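PDB 3FIJ: Lin1909 protein from Listeria innocua, which probably hydrolyses gamma-glutamyl compounds as a class I glutamine amidotransferase-like enzyme of the peptidase C26 family, and binds manganese. Local coordinates for residues Ile73-Tyr78 with Gly87-Pro92; Ile111-Arg116 with Ser210-Val215; Gly127-Asp132 with Gln180-Leu185; Lys190-Thr195 with Ala202-Asn207. All blocks are in the same frame, centred on the assembly; numbering follows the deposited sequence.

Interaction 1: residues Ile73-Tyr78 with Gly87-Pro92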
# COMPACT_ATOMS: atom_id res chain seq x y z
N ILE A 73 -15.96 -22.97 -9.55
CA ILE A 73 -16.13 -23.63 -10.84
C ILE A 73 -17.11 -22.82 -11.67
O ILE A 73 -18.11 -22.32 -11.14
CB ILE A 73 -16.65 -25.05 -10.63
CG1 ILE A 73 -15.56 -25.90 -9.97
CG2 ILE A 73 -17.12 -25.63 -11.96
CD1 ILE A 73 -16.06 -26.85 -8.92
N THR A 74 -16.84 -22.69 -12.97
CA THR A 74 -17.73 -21.90 -13.82
C THR A 74 -19.12 -22.50 -13.69
O THR A 74 -19.31 -23.70 -13.85
CB THR A 74 -17.28 -21.89 -15.30
OG1 THR A 74 -17.83 -23.02 -15.98
CG2 THR A 74 -15.76 -21.95 -15.39
N PRO A 75 -20.11 -21.64 -13.38
CA PRO A 75 -21.50 -22.06 -13.20
C PRO A 75 -22.11 -22.76 -14.41
O PRO A 75 -22.89 -23.70 -14.27
CB PRO A 75 -22.21 -20.75 -12.82
CG PRO A 75 -21.37 -19.69 -13.48
CD PRO A 75 -19.96 -20.18 -13.27
N GLN A 76 -21.74 -22.30 -15.60
CA GLN A 76 -22.24 -22.86 -16.85
C GLN A 76 -22.05 -24.38 -16.85
O GLN A 76 -22.86 -25.11 -17.43
CB GLN A 76 -21.46 -22.24 -18.00
CG GLN A 76 -21.13 -20.76 -17.77
CD GLN A 76 -22.33 -19.89 -17.95
OE1 GLN A 76 -23.45 -20.38 -17.99
NE2 GLN A 76 -22.12 -18.58 -18.06
N LEU A 77 -20.98 -24.85 -16.21
CA LEU A 77 -20.69 -26.28 -16.14
C LEU A 77 -21.78 -27.08 -15.44
O LEU A 77 -21.89 -28.29 -15.66
CB LEU A 77 -19.34 -26.52 -15.46
CG LEU A 77 -18.16 -26.70 -16.42
CD1 LEU A 77 -18.03 -25.50 -17.31
CD2 LEU A 77 -16.88 -26.92 -15.63
N TYR A 78 -22.57 -26.45 -14.58
CA TYR A 78 -23.66 -27.18 -13.95
C TYR A 78 -25.03 -26.55 -14.27
O TYR A 78 -25.97 -26.59 -13.47
CB TYR A 78 -23.43 -27.39 -12.44
CG TYR A 78 -23.04 -26.19 -11.60
CD1 TYR A 78 -23.99 -25.50 -10.86
CD2 TYR A 78 -21.72 -25.76 -11.53
CE1 TYR A 78 -23.65 -24.42 -10.07
CE2 TYR A 78 -21.36 -24.66 -10.74
CZ TYR A 78 -22.33 -24.00 -10.01
OH TYR A 78 -22.02 -22.90 -9.23
N GLY A 87 -17.99 -15.98 -7.17
CA GLY A 87 -16.67 -15.37 -7.21
C GLY A 87 -16.08 -15.50 -8.60
O GLY A 87 -16.80 -15.67 -9.59
N ALA A 88 -14.76 -15.41 -8.69
CA ALA A 88 -14.07 -15.55 -9.97
C ALA A 88 -13.94 -17.03 -10.35
O ALA A 88 -13.78 -17.89 -9.49
CB ALA A 88 -12.68 -14.91 -9.90
N TYR A 89 -14.02 -17.31 -11.65
CA TYR A 89 -13.89 -18.66 -12.15
C TYR A 89 -13.06 -18.60 -13.43
O TYR A 89 -12.91 -17.53 -14.01
CB TYR A 89 -15.27 -19.30 -12.37
CG TYR A 89 -16.29 -18.43 -13.07
CD1 TYR A 89 -16.41 -18.45 -14.46
CD2 TYR A 89 -17.17 -17.62 -12.35
CE1 TYR A 89 -17.38 -17.68 -15.12
CE2 TYR A 89 -18.14 -16.85 -12.98
CZ TYR A 89 -18.24 -16.88 -14.37
OH TYR A 89 -19.20 -16.10 -15.00
N PHE A 90 -12.52 -19.73 -13.85
CA PHE A 90 -11.69 -19.78 -15.05
C PHE A 90 -11.99 -21.07 -15.82
O PHE A 90 -11.38 -22.11 -15.57
CB PHE A 90 -10.21 -19.71 -14.63
CG PHE A 90 -9.26 -19.56 -15.77
CD1 PHE A 90 -8.44 -20.62 -16.15
CD2 PHE A 90 -9.18 -18.36 -16.47
CE1 PHE A 90 -7.56 -20.48 -17.23
CE2 PHE A 90 -8.32 -18.22 -17.55
CZ PHE A 90 -7.50 -19.28 -17.93
N PRO A 91 -12.94 -21.01 -16.77
CA PRO A 91 -13.38 -22.14 -17.60
C PRO A 91 -12.33 -23.16 -18.06
O PRO A 91 -12.55 -24.37 -17.96
CB PRO A 91 -14.08 -21.45 -18.76
CG PRO A 91 -14.68 -20.24 -18.10
CD PRO A 91 -13.55 -19.75 -17.24
N PRO A 92 -11.19 -22.69 -18.58
CA PRO A 92 -10.15 -23.62 -19.05
C PRO A 92 -9.63 -24.60 -17.99
O PRO A 92 -9.32 -25.75 -18.30
CB PRO A 92 -9.08 -22.68 -19.59
CG PRO A 92 -9.88 -21.53 -20.12
CD PRO A 92 -10.87 -21.30 -18.99
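Gly87 opens the second segment with its backbone N hydrogen-bonded to the Asp72 carboxylate, and the chain then runs past Ala88 to Tyr89, the residue that gives most to this contact. The Tyr89 side chain leaves the backbone towards 73-78, with CG in the crowded position between the backbone N and the carbonyl carbon (chi1 45°), and this presents the ring face to Pro75 CD, the two side chains crossing at about a right angle. Pro75 CD sits over the centre of that ring, 3.7 Å from the Tyr89 centroid and 7° off the normal, a CH-pi contact. Tyr89 CD1 meets Thr74 CB at 3.6 Å, an oblique approach. The phenol reaches beyond the subunit: Tyr89 OH makes a weak hydrogen bond to Ser153 O of the second subunit.

Pro75 belongs to a 3-10 turn, 75-77, closed by Leu77 N to Thr74 O at 3.1 Å and Tyr78 N to Pro75 O at 2.8 Å. The contact thus folds the loop after strand 64-67 back on the start of helix 91-106, a connection within the class I glutamine amidotransferase fold.

Phe90 occupies the N-cap position of that helix and turns its side chain away from 73-78. In the first turn, Thr74 CG2 presses on Pro91, 3.3 Å from Pro91 CA, tighter than usual van der Waals contact; Thr74 N is hydrogen-bonded to Asp94.

Interaction 2: residues Ile111-Arg116 with Ser210-Val215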
# COMPACT_ATOMS: atom_id res chain seq x y z
N ILE A 111 -7.86 -41.02 -6.96
CA ILE A 111 -8.09 -39.58 -7.03
C ILE A 111 -8.36 -39.01 -5.64
O ILE A 111 -9.21 -39.51 -4.91
CB ILE A 111 -9.35 -39.28 -7.89
CG1 ILE A 111 -9.17 -39.85 -9.29
CG2 ILE A 111 -9.65 -37.76 -7.89
CD1 ILE A 111 -10.44 -39.81 -10.14
N PHE A 112 -7.63 -37.96 -5.28
CA PHE A 112 -7.81 -37.27 -4.00
C PHE A 112 -8.10 -35.81 -4.36
O PHE A 112 -7.29 -35.14 -5.02
CB PHE A 112 -6.53 -37.40 -3.13
CG PHE A 112 -6.64 -36.77 -1.75
CD1 PHE A 112 -7.87 -36.70 -1.08
CD2 PHE A 112 -5.52 -36.24 -1.12
CE1 PHE A 112 -7.97 -36.11 0.20
CE2 PHE A 112 -5.61 -35.66 0.16
CZ PHE A 112 -6.85 -35.59 0.81
N ALA A 113 -9.26 -35.32 -3.96
CA ALA A 113 -9.66 -33.95 -4.26
C ALA A 113 -9.79 -33.11 -3.00
O ALA A 113 -10.34 -33.55 -1.99
CB ALA A 113 -10.98 -33.96 -5.01
N ILE A 114 -9.29 -31.88 -3.07
CA ILE A 114 -9.33 -30.96 -1.95
C ILE A 114 -10.06 -29.64 -2.26
O ILE A 114 -9.83 -29.02 -3.31
CB ILE A 114 -7.88 -30.66 -1.46
CG1 ILE A 114 -7.32 -31.90 -0.75
CG2 ILE A 114 -7.87 -29.44 -0.55
CD1 ILE A 114 -5.83 -31.80 -0.37
N CYS A 115 -10.93 -29.22 -1.34
CA CYS A 115 -11.70 -27.98 -1.47
C CYS A 115 -12.38 -27.92 -2.83
O CYS A 115 -13.24 -28.73 -3.14
CB CYS A 115 -10.78 -26.76 -1.28
SG CYS A 115 -11.65 -25.22 -0.90
N ARG A 116 -11.98 -26.95 -3.65
CA ARG A 116 -12.51 -26.80 -5.00
C ARG A 116 -12.55 -28.16 -5.70
O ARG A 116 -13.53 -28.53 -6.35
CB ARG A 116 -11.62 -25.84 -5.78
CG ARG A 116 -11.73 -25.98 -7.27
CD ARG A 116 -10.52 -25.38 -7.97
NE ARG A 116 -10.45 -25.87 -9.33
CZ ARG A 116 -11.22 -25.43 -10.32
NH1 ARG A 116 -12.11 -24.48 -10.09
NH2 ARG A 116 -11.13 -25.98 -11.53
N SER A 210 -12.30 -46.14 -9.51
CA SER A 210 -11.14 -45.58 -8.81
C SER A 210 -11.39 -45.33 -7.33
O SER A 210 -12.51 -45.03 -6.92
CB SER A 210 -10.71 -44.24 -9.44
OG SER A 210 -10.31 -44.38 -10.79
N TRP A 211 -10.33 -45.45 -6.54
CA TRP A 211 -10.40 -45.16 -5.11
C TRP A 211 -10.58 -43.64 -5.11
O TRP A 211 -9.97 -42.94 -5.91
CB TRP A 211 -9.06 -45.52 -4.46
CG TRP A 211 -8.94 -45.18 -3.00
CD1 TRP A 211 -9.15 -46.02 -1.95
CD2 TRP A 211 -8.53 -43.93 -2.45
NE1 TRP A 211 -8.89 -45.37 -0.77
CE2 TRP A 211 -8.51 -44.09 -1.05
CE3 TRP A 211 -8.17 -42.70 -3.00
CZ2 TRP A 211 -8.15 -43.05 -0.19
CZ3 TRP A 211 -7.82 -41.66 -2.15
CH2 TRP A 211 -7.80 -41.84 -0.75
N TYR A 212 -11.43 -43.12 -4.23
CA TYR A 212 -11.66 -41.69 -4.23
C TYR A 212 -12.04 -41.11 -2.88
O TYR A 212 -12.90 -41.65 -2.18
CB TYR A 212 -12.76 -41.32 -5.24
CG TYR A 212 -13.19 -39.87 -5.16
CD1 TYR A 212 -12.36 -38.86 -5.62
CD2 TYR A 212 -14.42 -39.51 -4.60
CE1 TYR A 212 -12.72 -37.52 -5.51
CE2 TYR A 212 -14.80 -38.17 -4.48
CZ TYR A 212 -13.94 -37.18 -4.94
OH TYR A 212 -14.28 -35.85 -4.85
N LEU A 213 -11.40 -40.00 -2.54
CA LEU A 213 -11.70 -39.29 -1.31
C LEU A 213 -11.71 -37.80 -1.61
O LEU A 213 -10.73 -37.24 -2.12
CB LEU A 213 -10.66 -39.57 -0.23
CG LEU A 213 -10.93 -38.72 1.03
CD1 LEU A 213 -12.32 -39.04 1.58
CD2 LEU A 213 -9.86 -38.95 2.10
N GLY A 214 -12.84 -37.15 -1.31
CA GLY A 214 -12.96 -35.72 -1.52
C GLY A 214 -13.27 -35.06 -0.19
O GLY A 214 -14.21 -35.47 0.49
N VAL A 215 -12.46 -34.07 0.20
CA VAL A 215 -12.68 -33.35 1.45
C VAL A 215 -12.83 -31.86 1.16
O VAL A 215 -12.10 -31.30 0.34
CB VAL A 215 -11.54 -33.62 2.47
CG1 VAL A 215 -11.57 -35.08 2.88
CG2 VAL A 215 -10.19 -33.24 1.88
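Ile111 lays its CG2 branch against the ring of Tyr212, Ile111 CG2 to Tyr212 CD1 3.7 Å, the two side chains crossing obliquely on one face of the sheet. The tyrosine ring, CG anti to the backbone N, leans across to the neighbouring strand, so that Ala113 CB meets its edge, 3.8 Å from Tyr212 OH. On the other face Phe112 and Leu213 run side by side, with Phe112 CE1 3.9 Å from Leu213 CD2 and the ring edge meeting Leu213 O in plane (Phe112 CD1 to Leu213 O 3.1 Å). Helix 116-124 covers the tyrosine side and helix 227-241 the phenylalanine side. Strands 111-114 and 212-215 are parallel in the central sheet. Five hydrogen bonds join the two segments, from Ile111 N to Trp211 O at 3.0 Å through to Cys115 N to Val215 O at 2.9 Å. Beyond the strand, Cys115 has the backbone angles of a nucleophile elbow (phi 50°, psi -116°), and its side chain touches His218, consistent with the Cys-His-Glu triad of this family. The last bond ties this elbow to strand 212-215. Side-chain contacts between the strands are almost all apolar, and the buried N-H and C=O groups that face each other are paired by backbone bonds.

Interaction 3: residues Gly127-Asp132 with Gln180-Leu185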
# COMPACT_ATOMS: atom_id res chain seq x y z
N GLY A 127 -23.32 -33.28 -10.65
CA GLY A 127 -23.88 -32.67 -9.44
C GLY A 127 -23.98 -31.17 -9.60
O GLY A 127 -23.69 -30.64 -10.67
N THR A 128 -24.41 -30.48 -8.55
CA THR A 128 -24.52 -29.02 -8.61
C THR A 128 -23.94 -28.41 -7.35
O THR A 128 -23.60 -29.13 -6.40
CB THR A 128 -26.00 -28.54 -8.76
OG1 THR A 128 -26.75 -28.92 -7.61
CG2 THR A 128 -26.63 -29.15 -10.00
N LEU A 129 -23.83 -27.09 -7.32
CA LEU A 129 -23.26 -26.39 -6.17
C LEU A 129 -24.07 -25.16 -5.78
O LEU A 129 -24.80 -24.61 -6.60
CB LEU A 129 -21.84 -25.92 -6.50
CG LEU A 129 -20.86 -26.88 -7.17
CD1 LEU A 129 -19.60 -26.11 -7.58
CD2 LEU A 129 -20.53 -28.02 -6.21
N TYR A 130 -23.93 -24.72 -4.53
CA TYR A 130 -24.57 -23.48 -4.10
C TYR A 130 -23.48 -22.48 -4.49
O TYR A 130 -22.32 -22.68 -4.16
CB TYR A 130 -24.75 -23.42 -2.58
CG TYR A 130 -25.91 -24.22 -2.04
CD1 TYR A 130 -25.72 -25.52 -1.56
CD2 TYR A 130 -27.21 -23.68 -2.00
CE1 TYR A 130 -26.78 -26.26 -1.06
CE2 TYR A 130 -28.28 -24.42 -1.50
CZ TYR A 130 -28.06 -25.70 -1.03
OH TYR A 130 -29.10 -26.44 -0.53
N GLN A 131 -23.85 -21.41 -5.19
CA GLN A 131 -22.88 -20.41 -5.61
C GLN A 131 -22.29 -19.57 -4.48
O GLN A 131 -21.19 -19.03 -4.62
CB GLN A 131 -23.50 -19.51 -6.68
CG GLN A 131 -23.64 -20.21 -8.02
CD GLN A 131 -24.08 -19.27 -9.13
OE1 GLN A 131 -23.69 -18.10 -9.17
NE2 GLN A 131 -24.88 -19.80 -10.05
N ASP A 132 -23.02 -19.44 -3.37
CA ASP A 132 -22.54 -18.67 -2.22
C ASP A 132 -23.23 -19.14 -0.93
O ASP A 132 -24.35 -19.66 -0.98
CB ASP A 132 -22.80 -17.17 -2.42
CG ASP A 132 -22.27 -16.33 -1.26
OD1 ASP A 132 -21.06 -16.42 -0.94
OD2 ASP A 132 -23.06 -15.56 -0.67
N GLN A 180 -18.51 -21.77 -1.31
CA GLN A 180 -19.44 -22.53 -2.14
C GLN A 180 -19.59 -23.93 -1.55
O GLN A 180 -18.72 -24.39 -0.81
CB GLN A 180 -18.94 -22.63 -3.59
CG GLN A 180 -18.77 -21.31 -4.31
CD GLN A 180 -18.90 -21.45 -5.81
OE1 GLN A 180 -18.39 -22.40 -6.40
NE2 GLN A 180 -19.57 -20.50 -6.45
N PHE A 181 -20.70 -24.59 -1.86
CA PHE A 181 -20.95 -25.94 -1.34
C PHE A 181 -21.61 -26.86 -2.36
O PHE A 181 -22.24 -26.40 -3.32
CB PHE A 181 -21.90 -25.93 -0.14
CG PHE A 181 -21.54 -24.95 0.92
CD1 PHE A 181 -21.82 -23.60 0.76
CD2 PHE A 181 -20.94 -25.37 2.10
CE1 PHE A 181 -21.52 -22.68 1.76
CE2 PHE A 181 -20.63 -24.47 3.11
CZ PHE A 181 -20.92 -23.12 2.94
N ILE A 182 -21.50 -28.16 -2.14
CA ILE A 182 -22.16 -29.11 -3.00
C ILE A 182 -23.65 -28.94 -2.69
O ILE A 182 -24.06 -28.93 -1.53
CB ILE A 182 -21.77 -30.57 -2.66
CG1 ILE A 182 -20.33 -30.85 -3.12
CG2 ILE A 182 -22.76 -31.55 -3.32
CD1 ILE A 182 -19.92 -32.32 -3.08
N LYS A 183 -24.46 -28.79 -3.73
CA LYS A 183 -25.90 -28.65 -3.55
C LYS A 183 -26.44 -30.04 -3.83
O LYS A 183 -26.74 -30.80 -2.91
CB LYS A 183 -26.48 -27.63 -4.55
CG LYS A 183 -27.95 -27.25 -4.29
CD LYS A 183 -28.34 -25.94 -4.99
CE LYS A 183 -28.35 -26.08 -6.51
NZ LYS A 183 -28.35 -24.76 -7.24
N LYS A 184 -26.55 -30.37 -5.11
CA LYS A 184 -27.02 -31.68 -5.51
C LYS A 184 -25.79 -32.57 -5.73
O LYS A 184 -24.94 -32.28 -6.57
CB LYS A 184 -27.85 -31.58 -6.79
CG LYS A 184 -28.46 -32.90 -7.25
CD LYS A 184 -29.34 -33.51 -6.16
CE LYS A 184 -29.99 -34.82 -6.60
NZ LYS A 184 -30.77 -35.44 -5.50
N LEU A 185 -25.69 -33.64 -4.96
CA LEU A 185 -24.58 -34.57 -5.06
C LEU A 185 -24.69 -35.47 -6.29
O LEU A 185 -25.70 -36.12 -6.50
CB LEU A 185 -24.52 -35.44 -3.80
CG LEU A 185 -23.38 -36.46 -3.73
CD1 LEU A 185 -22.07 -35.72 -3.44
CD2 LEU A 185 -23.68 -37.49 -2.65
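Thr128 is gripped at three points. Its N donates to Lys184 O at 2.7 Å, in the carbonyl plane and on a lone pair; its O takes Lys183 N at 2.8 Å, from above the carbonyl plane; and Thr128 OG1, in the crowded position (chi1 63°), accepts Lys184 N at 2.9 Å. Lys183 and Lys184 both face this one residue, a classic beta bulge at the end of the small antiparallel pair 129-130 and 181-182. Further along, Tyr130 N binds Phe181 O at 2.7 Å, with a weak return bond, and Gln180 NE2 reaches Gln131 O at 2.9 Å. Outside these hydrogen bonds, Lys183 crosses the Tyr130 ring at about a right angle, CG over one face at 3.7 Å from the centroid. Its chain bends at chi3 (68°) and carries NZ on to a salt bridge with Glu80, while Tyr130 OH bonds Glu137. Leu129 CD2 packs on Ile182 CG1 at 4.2 Å. Gln180 O is hydrogen-bonded to His178 ND1, and Phe181 meets His143 and His178 edge-to-face, consistent with second-shell support of these manganese ligands. The salt bridge probably offsets the lysine charge, leaving its aliphatic chain against the Tyr130 face.

Interaction 4: residues Lys190-Thr195 with Ala202-Asn207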
# COMPACT_ATOMS: atom_id res chain seq x y z
N LYS A 190 -21.26 -40.92 -2.07
CA LYS A 190 -21.96 -40.87 -0.80
C LYS A 190 -21.22 -39.84 0.06
O LYS A 190 -19.99 -39.75 0.02
CB LYS A 190 -21.96 -42.25 -0.12
CG LYS A 190 -20.58 -42.88 0.03
CD LYS A 190 -20.67 -44.30 0.58
CE LYS A 190 -19.27 -44.89 0.78
NZ LYS A 190 -19.27 -46.20 1.50
N VAL A 191 -21.99 -39.05 0.79
CA VAL A 191 -21.42 -38.04 1.66
C VAL A 191 -20.97 -38.80 2.91
O VAL A 191 -21.71 -39.63 3.42
CB VAL A 191 -22.49 -36.98 2.06
CG1 VAL A 191 -23.67 -37.66 2.73
CG2 VAL A 191 -21.91 -35.95 3.01
N THR A 192 -19.75 -38.53 3.39
CA THR A 192 -19.25 -39.21 4.57
C THR A 192 -18.88 -38.27 5.71
O THR A 192 -18.49 -38.71 6.78
CB THR A 192 -18.03 -40.08 4.25
OG1 THR A 192 -17.03 -39.30 3.59
CG2 THR A 192 -18.44 -41.25 3.38
N ALA A 193 -19.02 -36.97 5.47
CA ALA A 193 -18.72 -35.97 6.49
C ALA A 193 -19.54 -34.70 6.29
O ALA A 193 -19.75 -34.25 5.17
CB ALA A 193 -17.24 -35.64 6.46
N ARG A 194 -19.99 -34.13 7.41
CA ARG A 194 -20.78 -32.91 7.41
C ARG A 194 -20.47 -32.11 8.68
O ARG A 194 -20.02 -32.66 9.69
CB ARG A 194 -22.28 -33.22 7.44
CG ARG A 194 -22.90 -33.77 6.19
CD ARG A 194 -24.36 -34.14 6.47
NE ARG A 194 -24.90 -35.06 5.46
CZ ARG A 194 -25.31 -34.69 4.25
NH1 ARG A 194 -25.25 -33.42 3.88
NH2 ARG A 194 -25.79 -35.61 3.41
N THR A 195 -20.72 -30.80 8.62
CA THR A 195 -20.55 -29.94 9.79
C THR A 195 -21.96 -29.85 10.40
O THR A 195 -22.95 -30.12 9.71
CB THR A 195 -20.09 -28.52 9.42
OG1 THR A 195 -20.63 -28.17 8.14
CG2 THR A 195 -18.56 -28.43 9.40
N ALA A 202 -17.17 -34.09 3.12
CA ALA A 202 -16.42 -35.20 2.54
C ALA A 202 -17.31 -36.10 1.69
O ALA A 202 -18.44 -36.45 2.07
CB ALA A 202 -15.75 -36.01 3.65
N VAL A 203 -16.80 -36.50 0.53
CA VAL A 203 -17.55 -37.36 -0.36
C VAL A 203 -16.68 -38.52 -0.79
O VAL A 203 -15.48 -38.35 -1.03
CB VAL A 203 -17.99 -36.59 -1.62
CG1 VAL A 203 -18.79 -37.51 -2.56
CG2 VAL A 203 -18.80 -35.37 -1.23
N GLU A 204 -17.26 -39.71 -0.87
CA GLU A 204 -16.53 -40.89 -1.32
C GLU A 204 -17.34 -41.58 -2.40
O GLU A 204 -18.53 -41.31 -2.57
CB GLU A 204 -16.27 -41.83 -0.14
CG GLU A 204 -15.40 -41.18 0.93
CD GLU A 204 -15.13 -42.05 2.14
OE1 GLU A 204 -14.65 -41.50 3.16
OE2 GLU A 204 -15.39 -43.27 2.07
N GLY A 205 -16.70 -42.43 -3.17
CA GLY A 205 -17.42 -43.12 -4.22
C GLY A 205 -17.84 -44.50 -3.78
O GLY A 205 -17.44 -44.98 -2.71
N ASP A 206 -18.67 -45.14 -4.59
CA ASP A 206 -19.12 -46.50 -4.32
C ASP A 206 -19.34 -47.13 -5.69
O ASP A 206 -20.15 -46.64 -6.48
CB ASP A 206 -20.39 -46.51 -3.47
CG ASP A 206 -21.54 -45.80 -4.13
OD1 ASP A 206 -21.38 -44.61 -4.48
OD2 ASP A 206 -22.60 -46.43 -4.30
N ASN A 207 -18.59 -48.19 -5.95
CA ASN A 207 -18.64 -48.90 -7.22
C ASN A 207 -17.87 -48.11 -8.29
O ASN A 207 -18.00 -48.37 -9.49
CB ASN A 207 -20.09 -49.12 -7.67
CG ASN A 207 -20.23 -50.23 -8.71
OD1 ASN A 207 -19.60 -50.20 -9.77
ND2 ASN A 207 -21.06 -51.22 -8.40
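Lys190, Ala202 and Glu204 lose the most surface here. Lys190 and Glu204 form an antiparallel hydrogen-bonded pair, Lys190 N to Glu204 O 2.8 Å and Glu204 N to Lys190 O 2.9 Å, both nearly along the C=O axis. The Lys190 side chain starts from the crowded position between its backbone N and carbonyl carbon (chi1 54°), then runs fully extended alongside the other strand, its CE 3.9 Å from Gly205 O. Its ammonium stops short of the acid, Lys190 NZ to Glu204 OE2 being 4.9 Å, too far for a salt bridge and leaving at most a weak long-range attraction.

Strands 189-195 and 200-205 make a beta hairpin within the large mixed sheet, and strand 200-205 is hydrogen-bonded on its other edge through Val203 to Gly214. Ala202 faces both Thr192 and Ala193, a classic beta bulge. Ala202 O takes Thr192 N at 2.8 Å, from above the carbonyl plane, and a weak bond from Ala193 N; the two methyls are pressed together, Ala193 CB to Ala202 CB 3.2 Å.

Thr192 crosses Glu204 at about a right angle. Its OG1 donates to Glu204 OE1 at 3.3 Å from above the carboxylate plane, while Thr192 CG2 rests 3.6 Å from Glu204 CD. The strongest partner of this buried carboxylate is the backbone N of Leu164, at OE1, and Glu163 N binds OE2, which would favour its charged form.

Overall arrangement
Interaction 2 lies at the heart of the chain, its centre about 4 Å from that of the chain, and is an almost wholly buried parallel strand pair. Interaction 4 belongs to the same sheet, where strands 200-205 and 212-215 are neighbours, but is antiparallel, bulged and charged toward its exposed end. Interaction 3, also antiparallel and bulged, is a separate two-stranded unit packed on that hairpin through Ile182 and Leu185 on Val203. It touches interaction 1 through Tyr78 and Ile73. Interaction 1 is a buried loop contact without a hydrogen bond between its segments, held by proline, threonine and aromatic carbon, and the one of the four that reaches another subunit.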